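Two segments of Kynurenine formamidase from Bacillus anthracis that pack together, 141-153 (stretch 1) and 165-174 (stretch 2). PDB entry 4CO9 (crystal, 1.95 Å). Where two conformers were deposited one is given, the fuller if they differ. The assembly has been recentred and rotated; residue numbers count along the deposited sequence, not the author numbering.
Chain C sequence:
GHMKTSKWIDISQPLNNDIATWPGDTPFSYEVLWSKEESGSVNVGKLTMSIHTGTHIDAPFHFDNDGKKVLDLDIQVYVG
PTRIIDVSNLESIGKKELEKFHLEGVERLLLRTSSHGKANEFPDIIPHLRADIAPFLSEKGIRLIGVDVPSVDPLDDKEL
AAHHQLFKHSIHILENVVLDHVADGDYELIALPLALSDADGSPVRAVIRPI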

# COMPACT_ATOMS: atom_id res chain seq x y z
N GLY C 141 12.70 18.15 -13.60
CA GLY C 141 11.43 18.11 -12.87
C GLY C 141 11.06 16.72 -12.36
O GLY C 141 9.93 16.49 -11.93
N ILE C 142 11.99 15.78 -12.40
CA ILE C 142 11.71 14.42 -11.96
C ILE C 142 11.69 14.37 -10.43
O ILE C 142 12.62 14.82 -9.79
N ARG C 143 10.60 13.82 -9.88
CA ARG C 143 10.37 13.79 -8.44
C ARG C 143 10.50 12.39 -7.83
O ARG C 143 10.53 12.26 -6.61
N LEU C 144 10.55 11.37 -8.66
CA LEU C 144 10.66 10.00 -8.17
C LEU C 144 11.47 9.17 -9.15
O LEU C 144 11.27 9.23 -10.35
N ILE C 145 12.38 8.39 -8.59
CA ILE C 145 13.17 7.43 -9.33
C ILE C 145 12.90 6.05 -8.75
O ILE C 145 12.88 5.87 -7.52
N GLY C 146 12.67 5.09 -9.65
CA GLY C 146 12.45 3.71 -9.26
C GLY C 146 13.45 2.81 -9.94
O GLY C 146 13.81 3.06 -11.10
N VAL C 147 13.91 1.78 -9.23
CA VAL C 147 14.83 0.80 -9.77
C VAL C 147 14.35 -0.63 -9.52
O VAL C 147 13.67 -0.90 -8.52
N ASP C 148 14.72 -1.55 -10.42
CA ASP C 148 14.33 -2.96 -10.28
C ASP C 148 15.35 -3.78 -9.50
O ASP C 148 15.51 -4.98 -9.75
N VAL C 149 16.04 -3.13 -8.56
CA VAL C 149 17.00 -3.77 -7.66
C VAL C 149 16.80 -3.19 -6.25
O VAL C 149 16.05 -2.23 -6.08
N PRO C 150 17.43 -3.79 -5.22
CA PRO C 150 17.10 -3.38 -3.83
C PRO C 150 17.63 -2.04 -3.39
O PRO C 150 17.21 -1.54 -2.35
N SER C 151 18.56 -1.46 -4.14
CA SER C 151 19.17 -0.22 -3.73
C SER C 151 19.55 0.67 -4.91
O SER C 151 19.76 0.19 -6.03
N VAL C 152 19.63 1.97 -4.64
CA VAL C 152 20.20 2.94 -5.59
C VAL C 152 21.71 3.14 -5.37
O VAL C 152 22.37 3.77 -6.19
N ASP C 153 22.24 2.61 -4.26
CA ASP C 153 23.68 2.64 -3.97
C ASP C 153 24.25 1.23 -3.97
O ASP C 153 23.49 0.24 -3.86
N GLN C 165 21.97 12.29 -2.21
CA GLN C 165 21.89 13.30 -3.25
C GLN C 165 20.49 13.36 -3.86
O GLN C 165 19.98 14.45 -4.15
N LEU C 166 19.87 12.20 -4.04
CA LEU C 166 18.52 12.16 -4.58
C LEU C 166 17.57 12.95 -3.70
O LEU C 166 16.91 13.88 -4.18
N PHE C 167 17.53 12.63 -2.42
CA PHE C 167 16.63 13.36 -1.54
C PHE C 167 17.03 14.84 -1.37
O PHE C 167 16.15 15.70 -1.22
N LYS C 168 18.32 15.16 -1.45
CA LYS C 168 18.77 16.57 -1.44
C LYS C 168 18.14 17.35 -2.59
O LYS C 168 17.98 18.57 -2.50
N HIS C 169 17.83 16.66 -3.69
CA HIS C 169 17.23 17.28 -4.87
C HIS C 169 15.75 16.96 -5.01
O HIS C 169 15.20 17.06 -6.10
N SER C 170 15.12 16.59 -3.91
CA SER C 170 13.69 16.33 -3.84
C SER C 170 13.24 15.15 -4.69
O SER C 170 12.08 15.10 -5.09
N ILE C 171 14.14 14.20 -4.94
CA ILE C 171 13.82 13.01 -5.70
C ILE C 171 13.62 11.84 -4.74
O ILE C 171 14.53 11.46 -4.02
N HIS C 172 12.42 11.28 -4.79
CA HIS C 172 12.03 10.19 -3.93
C HIS C 172 12.46 8.87 -4.54
O HIS C 172 12.79 8.81 -5.71
N ILE C 173 12.46 7.81 -3.73
CA ILE C 173 13.11 6.55 -4.08
C ILE C 173 12.17 5.37 -3.93
O ILE C 173 11.58 5.17 -2.86
N LEU C 174 12.09 4.57 -4.99
CA LEU C 174 11.31 3.36 -5.05
C LEU C 174 12.23 2.23 -5.48
O LEU C 174 12.92 2.35 -6.49

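The two stretches pair as neighbouring parallel strands, 144-147 beside 172-174. Four backbone hydrogen bonds set the register. H172 N donates to R143 O (2.8 Å), and I145 N donates to H172 O (2.9 Å). L174 N donates to I145 O (3.0 Å), and V147 N to L174 O (3.0 Å). I145, H172 and L174 thus each use both N and O across the contact, the alternation expected of parallel strands. CA-H...O contacts fill in between, the shortest from G146 CA to L174 O at 3.1 Å.

Side chains alternate between two faces along each strand, and the register puts paired residues on the same face. L144, H172 and L174 share one. L144 is t at chi1 and p at chi2, and its end comes nearer to the second stretch than its CA-to-CB bond suggests. Its CD1 lies 3.9 Å from H172 CB, 3.9 Å from I173 N and 4.0 Å from L174 CB, so one methyl reaches all three residues of the partner strand. L174 is also t, p. It has the largest area covered by the other stretch. Its neighbour in register is G146, which has no side chain. An ideal CB on G146 would sit only 3.4 Å from L174 CD2, a tight fit.

The other face carries I145 and I173, and an apolar cluster forms there with I171, L166 and V152. I145 is t, p. Its CG2 meets L166 CD1 at 3.8 Å and I171 CG2 at 3.9 Å, with I173 CG1 further off at 4.5 Å. L166, I171 and I173 all adopt m, t. L166 points toward the first stretch from the end of the helix, which brings its CD1 within 4.1 Å of V152 CG2. V152 has chi1 m and also points toward its partner stretch; its CG1 packs against I173 CG2 at 4.0 Å. The cluster therefore joins the sheet to the helix end and to the loop after the first strand.

Polar side chains add little directly across the contact. H172 is m at chi1, and its ND1 is hydrogen-bonded elsewhere in the structure. R143 is m at chi1 and points away, with NH2 bonded elsewhere. Within the second stretch, H169 ND1 donates to Q165 O (2.8 Å), tying the imidazole back to the helix. Within the first, D153 N donates to S151 OG (3.1 Å).

One water links the stretches just before the strands begin. Water 1 lies 2.8 Å from I142 O and 2.9 Å from H169 O, and hydrogen-bonds to both carbonyls. Nearby, I142 O also touches I171 CG1 at 3.5 Å.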

# COMPACT_ATOMS: atom_id res chain seq x y z
CB ILE C 142 12.71 13.43 -12.57
CG1 ILE C 142 12.40 13.29 -14.06
CG2 ILE C 142 12.65 12.08 -11.87
CD1 ILE C 142 13.48 12.64 -14.88
CB ARG C 143 8.97 14.31 -8.13
CG ARG C 143 8.67 15.70 -8.66
CD ARG C 143 7.19 16.00 -8.48
NE ARG C 143 6.91 16.43 -7.10
CZ ARG C 143 5.71 16.43 -6.53
NH1 ARG C 143 4.66 16.00 -7.21
NH2 ARG C 143 5.57 16.85 -5.28
CB LEU C 144 9.27 9.39 -8.00
CG LEU C 144 9.19 7.89 -7.69
CD1 LEU C 144 9.51 7.53 -6.25
CD2 LEU C 144 7.83 7.33 -8.06
CB ILE C 145 14.68 7.80 -9.31
CG1 ILE C 145 15.46 6.98 -10.33
CG2 ILE C 145 15.31 7.60 -7.94
CD1 ILE C 145 15.35 7.50 -11.73
CB VAL C 147 16.26 0.98 -9.22
CG1 VAL C 147 16.84 2.30 -9.69
CG2 VAL C 147 16.29 0.90 -7.70
CB ASP C 148 14.04 -3.58 -11.64
CG ASP C 148 15.24 -3.57 -12.57
OD1 ASP C 148 16.26 -2.93 -12.24
OD2 ASP C 148 15.15 -4.18 -13.66
CB VAL C 149 18.45 -3.56 -8.14
CG1 VAL C 149 18.75 -4.45 -9.33
CG2 VAL C 149 18.69 -2.10 -8.50
CB PRO C 150 17.75 -4.47 -2.98
CG PRO C 150 17.90 -5.63 -3.89
CD PRO C 150 18.16 -5.06 -5.25
CB SER C 151 20.40 -0.50 -2.89
OG SER C 151 20.85 0.69 -2.26
CB VAL C 152 19.49 4.31 -5.54
CG1 VAL C 152 18.03 4.16 -5.94
CG2 VAL C 152 19.62 4.95 -4.16
CB ASP C 153 23.93 3.28 -2.61
CG ASP C 153 23.90 4.78 -2.66
OD1 ASP C 153 24.75 5.37 -3.37
OD2 ASP C 153 23.05 5.38 -1.99
CB GLN C 165 22.95 13.08 -4.33
CG GLN C 165 24.35 13.47 -3.87
CD GLN C 165 24.41 14.91 -3.38
OE1 GLN C 165 24.05 15.83 -4.11
NE2 GLN C 165 24.83 15.10 -2.14
CB LEU C 166 18.03 10.71 -4.75
CG LEU C 166 18.68 9.95 -5.90
CD1 LEU C 166 18.37 8.46 -5.82
CD2 LEU C 166 18.25 10.51 -7.25
CB PHE C 167 16.32 12.61 -0.22
CG PHE C 167 15.04 11.76 -0.29
CD1 PHE C 167 13.80 12.35 -0.18
CD2 PHE C 167 15.10 10.38 -0.45
CE1 PHE C 167 12.64 11.58 -0.23
CE2 PHE C 167 13.95 9.61 -0.49
CZ PHE C 167 12.71 10.21 -0.38
CB LYS C 168 20.29 16.62 -1.57
CG LYS C 168 20.96 17.92 -1.13
CD LYS C 168 22.46 17.90 -1.46
CE LYS C 168 23.32 18.42 -0.31
NZ LYS C 168 22.98 19.81 0.07
CB HIS C 169 17.99 16.84 -6.11
CG HIS C 169 19.36 17.41 -6.21
ND1 HIS C 169 20.45 16.83 -5.60
CD2 HIS C 169 19.82 18.53 -6.83
CE1 HIS C 169 21.53 17.56 -5.85
NE2 HIS C 169 21.17 18.59 -6.59
CB SER C 170 12.90 17.60 -4.19
OG SER C 170 13.07 18.56 -3.17
CB ILE C 171 14.92 12.63 -6.69
CG1 ILE C 171 15.20 13.80 -7.63
CG2 ILE C 171 14.51 11.38 -7.47
CD1 ILE C 171 16.41 13.59 -8.51
CB HIS C 172 10.53 10.26 -3.72
CG HIS C 172 10.11 11.50 -3.00
ND1 HIS C 172 9.44 11.46 -1.80
CD2 HIS C 172 10.28 12.81 -3.29
CE1 HIS C 172 9.19 12.69 -1.40
NE2 HIS C 172 9.70 13.53 -2.28
CB ILE C 173 14.35 6.31 -3.19
CG1 ILE C 173 15.39 7.40 -3.45
CG2 ILE C 173 14.96 4.93 -3.47
CD1 ILE C 173 16.53 7.42 -2.45
CB LEU C 174 10.17 3.57 -6.05
CG LEU C 174 9.36 2.37 -6.54
CD1 LEU C 174 8.68 1.66 -5.38
CD2 LEU C 174 8.35 2.83 -7.58
O HOH W 1 12.88 16.81 -7.90